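Local coordinates for protein GH127 beta-L-arabinofuranoside (Geobacillus stearothermophilus, PDB 4QK0) that probably hydrolyses beta-L-arabinofuranosides as a family 127 glycoside hydrolase, releasing L-arabinose, at residues Glu333-Arg345 with Cys413-Tyr427. Numbering follows the deposited sequence.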
ATOM      1  N   GLU A 333       9.811  11.608   3.646  1.00 19.32           N
ATOM      2  CA  GLU A 333      10.362  11.926   4.966  1.00 26.13           C
ATOM      3  C   GLU A 333      10.880  13.367   4.998  1.00 26.58           C
ATOM      4  O   GLU A 333      11.470  13.865   4.021  1.00 22.15           O
ATOM      5  CB  GLU A 333      11.501  10.974   5.220  1.00 32.14           C
ATOM      6  CG  GLU A 333      12.100  10.973   6.572  1.00 36.98           C
ATOM      7  CD  GLU A 333      13.259   9.968   6.714  1.00 35.75           C
ATOM      8  OE1 GLU A 333      13.954  10.157   7.700  1.00 48.45           O
ATOM      9  OE2 GLU A 333      13.475   8.997   5.938  1.00 31.78           O
ATOM     10  N   THR A 334      10.596  14.039   6.097  1.00 24.93           N
ATOM     11  CA  THR A 334      11.034  15.392   6.318  1.00 24.88           C
ATOM     12  C   THR A 334      12.544  15.515   6.048  1.00 21.61           C
ATOM     13  O   THR A 334      12.943  16.381   5.297  1.00 19.58           O
ATOM     14  CB  THR A 334      10.682  15.847   7.770  1.00 25.99           C
ATOM     15  OG1 THR A 334       9.264  15.733   7.987  1.00 22.66           O
ATOM     16  CG2 THR A 334      11.071  17.285   7.973  1.00 26.42           C
ATOM     17  N   CYS A 335      13.327  14.612   6.615  1.00 22.93           N
ATOM     18  CA  CYS A 335      14.762  14.620   6.463  1.00 29.06           C
ATOM     19  C   CYS A 335      15.223  14.478   4.996  1.00 29.93           C
ATOM     20  O   CYS A 335      16.257  15.009   4.622  1.00 28.61           O
ATOM     21  CB  CYS A 335      15.401  13.538   7.318  1.00 32.76           C
ATOM     22  SG  CYS A 335      15.450  14.028   9.028  1.00 36.25           S
ATOM     23  N   ALA A 336      14.432  13.809   4.161  1.00 25.87           N
ATOM     24  CA  ALA A 336      14.828  13.616   2.775  1.00 24.94           C
ATOM     25  C   ALA A 336      14.636  14.902   2.017  1.00 23.89           C
ATOM     26  O   ALA A 336      15.389  15.180   1.099  1.00 25.81           O
ATOM     27  CB  ALA A 336      14.030  12.511   2.116  1.00 23.73           C
ATOM     28  N   SER A 337      13.599  15.657   2.362  1.00 25.00           N
ATOM     29  CA  SER A 337      13.340  16.906   1.689  1.00 25.37           C
ATOM     30  C   SER A 337      14.384  17.972   2.109  1.00 26.56           C
ATOM     31  O   SER A 337      14.844  18.750   1.270  1.00 24.32           O
ATOM     32  CB  SER A 337      11.932  17.391   1.951  1.00 28.56           C
ATOM     33  OG  SER A 337      11.048  16.721   1.079  1.00 30.44           O
ATOM     34  N   ILE A 338      14.796  17.942   3.379  1.00 23.53           N
ATOM     35  CA  ILE A 338      15.888  18.745   3.846  1.00 21.37           C
ATOM     36  C   ILE A 338      17.135  18.354   3.075  1.00 24.68           C
ATOM     37  O   ILE A 338      17.902  19.201   2.607  1.00 25.92           O
ATOM     38  CB  ILE A 338      16.089  18.534   5.351  1.00 23.43           C
ATOM     39  CG1 ILE A 338      14.894  19.075   6.136  1.00 24.32           C
ATOM     40  CG2 ILE A 338      17.387  19.154   5.819  1.00 23.76           C
ATOM     41  CD1 ILE A 338      14.939  18.685   7.608  1.00 25.05           C
ATOM     42  N   ALA A 339      17.389  17.053   2.946  1.00 25.62           N
ATOM     43  CA  ALA A 339      18.598  16.604   2.225  1.00 25.10           C
ATOM     44  C   ALA A 339      18.566  17.053   0.755  1.00 25.15           C
ATOM     45  O   ALA A 339      19.601  17.364   0.168  1.00 24.29           O
ATOM     46  CB  ALA A 339      18.717  15.109   2.274  1.00 23.74           C
ATOM     47  N   LEU A 340      17.378  17.125   0.170  1.00 24.65           N
ATOM     48  CA  LEU A 340      17.293  17.603  -1.197  1.00 24.16           C
ATOM     49  C   LEU A 340      17.733  19.062  -1.260  1.00 25.30           C
ATOM     50  O   LEU A 340      18.409  19.488  -2.179  1.00 22.62           O
ATOM     51  CB  LEU A 340      15.904  17.430  -1.721  1.00 23.36           C
ATOM     52  CG  LEU A 340      15.517  17.930  -3.104  1.00 25.24           C
ATOM     53  CD1 LEU A 340      16.411  17.320  -4.179  1.00 26.75           C
ATOM     54  CD2 LEU A 340      14.062  17.595  -3.370  1.00 25.04           C
ATOM     55  N   VAL A 341      17.348  19.837  -0.275  1.00 29.19           N
ATOM     56  CA  VAL A 341      17.783  21.221  -0.245  1.00 30.10           C
ATOM     57  C   VAL A 341      19.333  21.307  -0.227  1.00 27.98           C
ATOM     58  O   VAL A 341      19.915  22.101  -0.972  1.00 27.27           O
ATOM     59  CB  VAL A 341      17.213  21.959   0.955  1.00 33.14           C
ATOM     60  CG1 VAL A 341      17.827  23.368   1.069  1.00 31.72           C
ATOM     61  CG2 VAL A 341      15.690  22.065   0.827  1.00 30.06           C
ATOM     62  N   PHE A 342      19.970  20.514   0.618  1.00 25.06           N
ATOM     63  CA  PHE A 342      21.436  20.498   0.691  1.00 27.78           C
ATOM     64  C   PHE A 342      22.021  20.162  -0.688  1.00 26.78           C
ATOM     65  O   PHE A 342      22.993  20.780  -1.114  1.00 26.63           O
ATOM     66  CB  PHE A 342      22.003  19.495   1.693  1.00 28.24           C
ATOM     67  CG  PHE A 342      21.560  19.688   3.126  1.00 29.43           C
ATOM     68  CD1 PHE A 342      21.249  20.941   3.638  1.00 29.11           C
ATOM     69  CD2 PHE A 342      21.474  18.592   3.974  1.00 32.70           C
ATOM     70  CE1 PHE A 342      20.858  21.093   4.974  1.00 32.22           C
ATOM     71  CE2 PHE A 342      21.091  18.739   5.328  1.00 33.05           C
ATOM     72  CZ  PHE A 342      20.793  19.999   5.824  1.00 30.84           C
ATOM     73  N   TRP A 343      21.456  19.166  -1.342  1.00 23.79           N
ATOM     74  CA  TRP A 343      21.933  18.738  -2.640  1.00 24.43           C
ATOM     75  C   TRP A 343      21.849  19.877  -3.636  1.00 26.92           C
ATOM     76  O   TRP A 343      22.827  20.146  -4.337  1.00 26.92           O
ATOM     77  CB  TRP A 343      21.117  17.588  -3.133  1.00 24.65           C
ATOM     78  CG  TRP A 343      21.611  16.981  -4.375  1.00 28.13           C
ATOM     79  CD1 TRP A 343      22.875  17.060  -4.891  1.00 29.28           C
ATOM     80  CD2 TRP A 343      20.884  16.111  -5.250  1.00 26.94           C
ATOM     81  NE1 TRP A 343      22.964  16.304  -6.021  1.00 28.25           N
ATOM     82  CE2 TRP A 343      21.771  15.697  -6.263  1.00 26.40           C
ATOM     83  CE3 TRP A 343      19.582  15.612  -5.250  1.00 26.15           C
ATOM     84  CZ2 TRP A 343      21.380  14.829  -7.318  1.00 27.44           C
ATOM     85  CZ3 TRP A 343      19.188  14.751  -6.290  1.00 27.00           C
ATOM     86  CH2 TRP A 343      20.085  14.358  -7.300  1.00 24.39           C
ATOM     87  N   THR A 344      20.728  20.585  -3.657  1.00 25.63           N
ATOM     88  CA  THR A 344      20.544  21.636  -4.636  1.00 29.34           C
ATOM     89  C   THR A 344      21.622  22.712  -4.499  1.00 31.85           C
ATOM     90  O   THR A 344      22.078  23.293  -5.472  1.00 33.17           O
ATOM     91  CB  THR A 344      19.165  22.324  -4.530  1.00 31.05           C
ATOM     92  OG1 THR A 344      18.992  22.867  -3.211  1.00 29.57           O
ATOM     93  CG2 THR A 344      18.041  21.319  -4.798  1.00 32.59           C
ATOM     94  N   ARG A 345      21.991  23.015  -3.282  1.00 32.84           N
ATOM     95  CA  ARG A 345      22.989  24.015  -3.064  1.00 34.35           C
ATOM     96  C   ARG A 345      24.332  23.623  -3.703  1.00 30.49           C
ATOM     97  O   ARG A 345      24.976  24.463  -4.248  1.00 29.33           O
ATOM     98  CB  ARG A 345      23.148  24.289  -1.579  1.00 35.09           C
ATOM     99  CG  ARG A 345      23.839  25.614  -1.287  1.00 39.84           C
ATOM    100  CD  ARG A 345      24.104  25.678   0.192  1.00 45.93           C
ATOM    101  NE  ARG A 345      25.036  26.717   0.572  1.00 49.53           N
ATOM    102  CZ  ARG A 345      25.478  26.887   1.812  1.00 48.82           C
ATOM    103  NH1 ARG A 345      25.063  26.093   2.801  1.00 48.68           N
ATOM    104  NH2 ARG A 345      26.334  27.858   2.072  1.00 49.92           N
ATOM    105  N   CYS A 413      13.337  14.648  12.855  1.00 70.81           N
ATOM    106  CA  CYS A 413      12.488  15.674  12.273  1.00 75.86           C
ATOM    107  C   CYS A 413      12.779  17.053  12.901  1.00 87.10           C
ATOM    108  O   CYS A 413      12.932  18.031  12.163  1.00 82.50           O
ATOM    109  CB  CYS A 413      11.026  15.305  12.450  1.00 76.89           C
ATOM    110  SG  CYS A 413      10.833  13.609  13.033  1.00100.48           S
ATOM    111  N   PRO A 414      12.876  17.135  14.264  1.00 91.77           N
ATOM    112  CA  PRO A 414      13.121  18.446  14.905  1.00 90.36           C
ATOM    113  C   PRO A 414      14.548  19.073  14.768  1.00 92.13           C
ATOM    114  O   PRO A 414      14.658  20.126  14.139  1.00 62.97           O
ATOM    115  CB  PRO A 414      12.722  18.216  16.379  1.00 89.21           C
ATOM    116  CG  PRO A 414      12.089  16.871  16.446  1.00 88.59           C
ATOM    117  CD  PRO A 414      12.611  16.094  15.278  1.00 91.19           C
ATOM    118  N   PRO A 415      15.630  18.457  15.353  1.00117.82           N
ATOM    119  CA  PRO A 415      16.937  19.157  15.251  1.00109.31           C
ATOM    120  C   PRO A 415      17.418  19.238  13.799  1.00 89.47           C
ATOM    121  O   PRO A 415      18.268  20.119  13.459  1.00 72.06           O
ATOM    122  CB  PRO A 415      17.891  18.293  16.106  1.00118.21           C
ATOM    123  CG  PRO A 415      17.299  16.923  16.093  1.00121.37           C
ATOM    124  CD  PRO A 415      15.797  17.101  15.930  1.00127.05           C
ATOM    125  N   ASN A 416      16.858  18.333  12.970  1.00 65.10           N
ATOM    126  CA  ASN A 416      17.047  18.401  11.554  1.00 46.63           C
ATOM    127  C   ASN A 416      16.348  19.611  10.975  1.00 36.68           C
ATOM    128  O   ASN A 416      17.030  20.406  10.334  1.00 37.19           O
ATOM    129  CB  ASN A 416      16.740  17.093  10.842  1.00 50.45           C
ATOM    130  CG  ASN A 416      17.988  16.467  10.188  1.00 57.89           C
ATOM    131  OD1 ASN A 416      18.509  15.480  10.698  1.00 66.90           O
ATOM    132  ND2 ASN A 416      18.476  17.049   9.074  1.00 48.84           N
ATOM    133  N   LEU A 417      15.044  19.817  11.162  1.00 31.50           N
ATOM    134  CA  LEU A 417      14.431  21.042  10.597  1.00 30.99           C
ATOM    135  C   LEU A 417      15.012  22.308  11.175  1.00 27.35           C
ATOM    136  O   LEU A 417      15.181  23.273  10.483  1.00 29.71           O
ATOM    137  CB  LEU A 417      12.951  21.134  10.807  1.00 33.96           C
ATOM    138  CG  LEU A 417      12.050  20.753   9.640  1.00 38.83           C
ATOM    139  CD1 LEU A 417      10.615  20.793  10.153  1.00 41.48           C
ATOM    140  CD2 LEU A 417      12.189  21.657   8.421  1.00 38.35           C
ATOM    141  N   ALA A 418      15.298  22.294  12.447  1.00 27.90           N
ATOM    142  CA  ALA A 418      15.918  23.443  13.091  1.00 27.78           C
ATOM    143  C   ALA A 418      17.195  23.881  12.376  1.00 27.46           C
ATOM    144  O   ALA A 418      17.388  25.072  12.184  1.00 29.02           O
ATOM    145  CB  ALA A 418      16.253  23.124  14.530  1.00 26.94           C
ATOM    146  N   ARG A 419      18.091  22.942  12.044  1.00 26.86           N
ATOM    147  CA  ARG A 419      19.374  23.350  11.457  1.00 28.20           C
ATOM    148  C   ARG A 419      19.184  23.943  10.092  1.00 27.42           C
ATOM    149  O   ARG A 419      19.872  24.902   9.765  1.00 31.02           O
ATOM    150  CB  ARG A 419      20.422  22.256  11.462  1.00 26.70           C
ATOM    151  CG  ARG A 419      20.167  21.076  10.563  1.00 29.98           C
ATOM    152  CD  ARG A 419      21.305  20.080  10.732  1.00 32.92           C
ATOM    153  NE  ARG A 419      21.133  18.933   9.867  1.00 31.67           N
ATOM    154  CZ  ARG A 419      22.095  18.335   9.182  1.00 34.04           C
ATOM    155  NH1 ARG A 419      23.354  18.780   9.216  1.00 33.68           N
ATOM    156  NH2 ARG A 419      21.791  17.278   8.431  1.00 34.58           N
ATOM    157  N   LEU A 420      18.208  23.467   9.327  1.00 25.45           N
ATOM    158  CA  LEU A 420      17.919  24.107   8.053  1.00 25.19           C
ATOM    159  C   LEU A 420      17.298  25.510   8.177  1.00 28.34           C
ATOM    160  O   LEU A 420      17.741  26.505   7.531  1.00 30.18           O
ATOM    161  CB  LEU A 420      16.996  23.237   7.214  1.00 24.64           C
ATOM    162  CG  LEU A 420      16.548  23.868   5.898  1.00 25.01           C
ATOM    163  CD1 LEU A 420      17.757  24.134   5.014  1.00 27.30           C
ATOM    164  CD2 LEU A 420      15.603  22.950   5.161  1.00 27.49           C
ATOM    165  N   ILE A 421      16.243  25.612   8.980  1.00 27.83           N
ATOM    166  CA  ILE A 421      15.515  26.861   9.107  1.00 26.08           C
ATOM    167  C   ILE A 421      16.457  27.911   9.640  1.00 27.31           C
ATOM    168  O   ILE A 421      16.443  29.058   9.192  1.00 26.26           O
ATOM    169  CB  ILE A 421      14.304  26.684  10.058  1.00 27.56           C
ATOM    170  CG1 ILE A 421      13.161  25.958   9.322  1.00 29.77           C
ATOM    171  CG2 ILE A 421      13.790  28.018  10.550  1.00 26.86           C
ATOM    172  CD1 ILE A 421      12.036  25.530  10.223  1.00 31.76           C
ATOM    173  N   ALA A 422      17.254  27.534  10.638  1.00 27.90           N
ATOM    174  CA  ALA A 422      18.150  28.503  11.292  1.00 29.32           C
ATOM    175  C   ALA A 422      19.230  29.015  10.338  1.00 30.45           C
ATOM    176  O   ALA A 422      19.746  30.109  10.525  1.00 28.10           O
ATOM    177  CB  ALA A 422      18.793  27.914  12.540  1.00 28.13           C
ATOM    178  N   SER A 423      19.547  28.230   9.312  1.00 30.44           N
ATOM    179  CA  SER A 423      20.562  28.615   8.359  1.00 29.76           C
ATOM    180  C   SER A 423      19.972  29.091   7.050  1.00 29.54           C
ATOM    181  O   SER A 423      20.667  29.116   6.054  1.00 28.70           O
ATOM    182  CB  SER A 423      21.522  27.426   8.116  1.00 29.57           C
ATOM    183  OG  SER A 423      20.844  26.323   7.559  1.00 29.45           O
ATOM    184  N   ILE A 424      18.687  29.408   7.029  1.00 29.57           N
ATOM    185  CA  ILE A 424      18.047  29.749   5.786  1.00 31.57           C
ATOM    186  C   ILE A 424      18.795  30.882   5.073  1.00 31.68           C
ATOM    187  O   ILE A 424      18.838  30.934   3.832  1.00 34.20           O
ATOM    188  CB  ILE A 424      16.548  30.095   5.989  1.00 31.74           C
ATOM    189  CG1 ILE A 424      15.843  30.402   4.675  1.00 34.15           C
ATOM    190  CG2 ILE A 424      16.354  31.294   6.850  1.00 35.20           C
ATOM    191  CD1 ILE A 424      15.660  29.174   3.827  1.00 36.91           C
ATOM    192  N   GLY A 425      19.372  31.786   5.842  1.00 31.10           N
ATOM    193  CA  GLY A 425      20.098  32.914   5.293  1.00 29.16           C
ATOM    194  C   GLY A 425      21.233  32.535   4.378  1.00 28.74           C
ATOM    195  O   GLY A 425      21.525  33.253   3.434  1.00 29.77           O
ATOM    196  N   HIS A 426      21.811  31.366   4.601  1.00 29.30           N
ATOM    197  CA  HIS A 426      22.921  30.874   3.799  1.00 29.38           C
ATOM    198  C   HIS A 426      22.483  30.421   2.409  1.00 29.65           C
ATOM    199  O   HIS A 426      23.326  30.153   1.593  1.00 28.73           O
ATOM    200  CB  HIS A 426      23.549  29.642   4.402  1.00 30.91           C
ATOM    201  CG  HIS A 426      24.155  29.829   5.746  1.00 38.13           C
ATOM    202  ND1 HIS A 426      23.763  30.843   6.584  1.00 42.18           N
ATOM    203  CD2 HIS A 426      25.061  29.092   6.439  1.00 36.68           C
ATOM    204  CE1 HIS A 426      24.428  30.756   7.717  1.00 38.70           C
ATOM    205  NE2 HIS A 426      25.222  29.704   7.654  1.00 36.03           N
ATOM    206  N   TYR A 427      21.179  30.306   2.138  1.00 31.27           N
ATOM    207  CA  TYR A 427      20.724  29.810   0.840  1.00 29.32           C
ATOM    208  C   TYR A 427      20.208  30.908  -0.087  1.00 26.97           C
ATOM    209  O   TYR A 427      19.877  30.644  -1.235  1.00 28.46           O
ATOM    210  CB  TYR A 427      19.612  28.717   1.020  1.00 28.93           C
ATOM    211  CG  TYR A 427      20.104  27.507   1.760  1.00 27.57           C
ATOM    212  CD1 TYR A 427      20.281  27.539   3.151  1.00 30.59           C
ATOM    213  CD2 TYR A 427      20.465  26.355   1.094  1.00 28.18           C
ATOM    214  CE1 TYR A 427      20.780  26.443   3.853  1.00 28.48           C
ATOM    215  CE2 TYR A 427      20.964  25.257   1.784  1.00 28.10           C
ATOM    216  CZ  TYR A 427      21.103  25.312   3.163  1.00 29.24           C
ATOM    217  OH  TYR A 427      21.579  24.238   3.855  1.00 28.95           O
TER
HETATM  218  O   HOH W   1      23.962  23.180   3.035  1.00 36.11           O
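Helices 334-345 and 413-422 run side by side in the same direction, their axes 24° apart and 9.9 Å at closest approach, with Ile338 lying across from Leu420. No hydrogen bond joins them directly, and the seam is largely apolar. Ile338 reaches across with CD1, which lies 3.7 Å from Leu417 N and also touches Leu417 CG, while its CG1 packs against Leu420 CD2. Val341, with CG1 anti to its own backbone N, sets that methyl 3.7 Å from Tyr427 CE2 and also against Leu420 CD1. Phe342 is met at its edge from two directions. Tyr427 OH is 3.3 Å from Phe342 CD1. Arg419 NH2 comes up to Phe342 CE2, and the CE2/CZ side of the ring lies over one face of that guanidinium, the planes 73° apart. Arg345 stretches an extended chain over Tyr427, which follows helix 413-422; Arg345 CD is 3.5 Å from Tyr427 CE2, and Arg345 CZ sits over the ring face in a cation-pi contact, 15° off the ring normal. One water ties the pair together, accepting from Arg345 NH1 and bonded to Tyr427 OH. With an alanine here the Tyr427 ring is likely to lose the cation over its face, and the bridging water its NH1 donor. Arg419 NH1 turns from the seam to a salt bridge with Glu84 of helix 76-92, which also packs on helix 413-422, and Thr334 OG1 bonds to Phe380 O. The pair belongs to the helical core of the catalytic domain, consistent with the (alpha/alpha)6-barrel of this clan, with helices 354-365 and 266-283 packing against helix 334-350.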